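Local coordinates for beta sliding clamp (Borrelia burgdorferi, PDB 6DJ8), which probably encircles DNA as a ring-shaped homodimer and tethers DNA polymerases and other proteins to it for processive replication, at residues V357-K362 with L375-N380. Sequence-based numbering, arbitrary orientation. Where two conformers were deposited one is given.
Sequences VFETSK and LSEPEN
The loop 357-362 runs beside segment 375-380, which continues from strand 373-376; Thr360 and Glu377 come closest, 6.3 Å between their CA atoms, where a type II beta turn, Glu377 to Asn380, begins. Glu377, its side chain extended beyond CG (chi2 171°), reaches toward the 357-362 backbone. Glu377 OE2 accepts the backbone N-H of Glu359 at 2.8 Å in an almost straight bond (177°), met nearly along the C-O axis. Glu377 OE1 accepts ND2 of Asn380 at 2.8 Å, so the turn's last residue helps fix the carboxylate. CG of Glu377 touches both CD2 of Phe358 and OG1 of Thr360, 3.3 Å from each. The Phe358 ring stands nearly perpendicular to the carboxylate; the backbone of Ser376 lies at its edge, and CZ meets CB of Leu375 at 3.8 Å. OG1 of Thr360, between the backbone N and the carbonyl carbon (chi1 43°), donates nearly along the C=O axis to O of Lys362, where strand 362-367 begins; CD of Pro378 packs against that oxygen. Salt bridges from Arg166 to Glu377 and Lys162 to Glu359 tie the C-terminal domain to helix 157-167 of the central domain; Phe358 and Leu375 pack on Ile363, and Leu375 also on helix 348-355.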
# COMPACT_ATOMS: atom_id res chain seq x y z
N VAL A 357 -3.14 -19.76 9.43
CA VAL A 357 -2.29 -19.93 10.60
C VAL A 357 -1.73 -21.34 10.72
O VAL A 357 -0.89 -21.58 11.60
CB VAL A 357 -3.02 -19.52 11.90
CG1 VAL A 357 -3.62 -18.12 11.73
CG2 VAL A 357 -4.10 -20.53 12.28
N PHE A 358 -2.11 -22.25 9.83
CA PHE A 358 -1.63 -23.63 9.90
C PHE A 358 -0.21 -23.73 9.38
O PHE A 358 0.19 -23.00 8.47
CB PHE A 358 -2.56 -24.56 9.12
CG PHE A 358 -3.81 -24.92 9.87
CD1 PHE A 358 -4.72 -23.94 10.21
CD2 PHE A 358 -4.08 -26.23 10.20
CE1 PHE A 358 -5.87 -24.27 10.91
CE2 PHE A 358 -5.23 -26.56 10.90
CZ PHE A 358 -6.12 -25.58 11.25
N GLU A 359 0.59 -24.61 9.99
CA GLU A 359 1.97 -24.80 9.55
C GLU A 359 2.28 -26.20 9.05
O GLU A 359 3.43 -26.46 8.68
CB GLU A 359 2.95 -24.46 10.69
CG GLU A 359 2.33 -23.64 11.80
CD GLU A 359 3.34 -23.16 12.82
OE1 GLU A 359 3.63 -21.94 12.84
OE2 GLU A 359 3.84 -23.98 13.61
N THR A 360 1.31 -27.10 9.01
CA THR A 360 1.57 -28.45 8.53
C THR A 360 1.39 -28.53 7.02
O THR A 360 0.81 -27.66 6.39
CB THR A 360 0.64 -29.45 9.22
OG1 THR A 360 -0.69 -28.90 9.26
CG2 THR A 360 1.11 -29.71 10.63
N SER A 361 1.91 -29.62 6.44
CA SER A 361 1.77 -29.88 5.01
C SER A 361 0.31 -30.10 4.64
O SER A 361 -0.13 -29.68 3.57
CB SER A 361 2.60 -31.10 4.61
OG SER A 361 2.91 -31.07 3.23
N LYS A 362 -0.44 -30.79 5.50
CA LYS A 362 -1.83 -31.12 5.25
C LYS A 362 -2.69 -30.56 6.38
O LYS A 362 -2.19 -30.23 7.46
CB LYS A 362 -2.01 -32.64 5.12
CG LYS A 362 -1.06 -33.24 4.09
CD LYS A 362 -1.66 -34.44 3.38
CE LYS A 362 -0.74 -34.96 2.27
NZ LYS A 362 -1.15 -34.42 0.91
N LEU A 375 -11.39 -27.72 11.94
CA LEU A 375 -10.08 -27.67 11.30
C LEU A 375 -9.00 -27.96 12.32
O LEU A 375 -8.99 -27.36 13.40
CB LEU A 375 -9.81 -26.29 10.69
CG LEU A 375 -10.39 -25.90 9.34
CD1 LEU A 375 -11.85 -26.22 9.26
CD2 LEU A 375 -10.13 -24.36 9.08
N SER A 376 -8.07 -28.83 11.96
CA SER A 376 -6.96 -29.16 12.84
C SER A 376 -5.78 -29.62 12.00
O SER A 376 -5.91 -29.97 10.82
CB SER A 376 -7.36 -30.25 13.84
OG SER A 376 -7.89 -31.36 13.14
N GLU A 377 -4.62 -29.65 12.65
CA GLU A 377 -3.35 -30.17 12.15
C GLU A 377 -3.22 -31.63 12.56
O GLU A 377 -3.58 -31.99 13.69
CB GLU A 377 -2.18 -29.36 12.71
CG GLU A 377 -2.02 -27.98 12.09
CD GLU A 377 -0.98 -27.10 12.78
OE1 GLU A 377 -0.77 -27.28 14.00
OE2 GLU A 377 -0.39 -26.22 12.12
N PRO A 378 -2.76 -32.49 11.64
CA PRO A 378 -2.46 -33.87 12.02
C PRO A 378 -1.41 -33.91 13.11
O PRO A 378 -0.43 -33.16 13.08
CB PRO A 378 -1.95 -34.51 10.72
CG PRO A 378 -2.63 -33.72 9.63
CD PRO A 378 -2.64 -32.31 10.18
N GLU A 379 -1.63 -34.79 14.08
CA GLU A 379 -0.76 -35.05 15.23
C GLU A 379 -0.73 -33.88 16.22
O GLU A 379 -0.01 -33.96 17.22
CB GLU A 379 0.68 -35.39 14.82
N ASN A 380 -1.49 -32.82 15.98
CA ASN A 380 -1.62 -31.73 16.93
C ASN A 380 -2.98 -31.81 17.62
O ASN A 380 -4.01 -31.58 16.99
CB ASN A 380 -1.45 -30.38 16.24
CG ASN A 380 -1.41 -29.22 17.20
OD1 ASN A 380 -1.60 -29.37 18.41
ND2 ASN A 380 -1.17 -28.02 16.66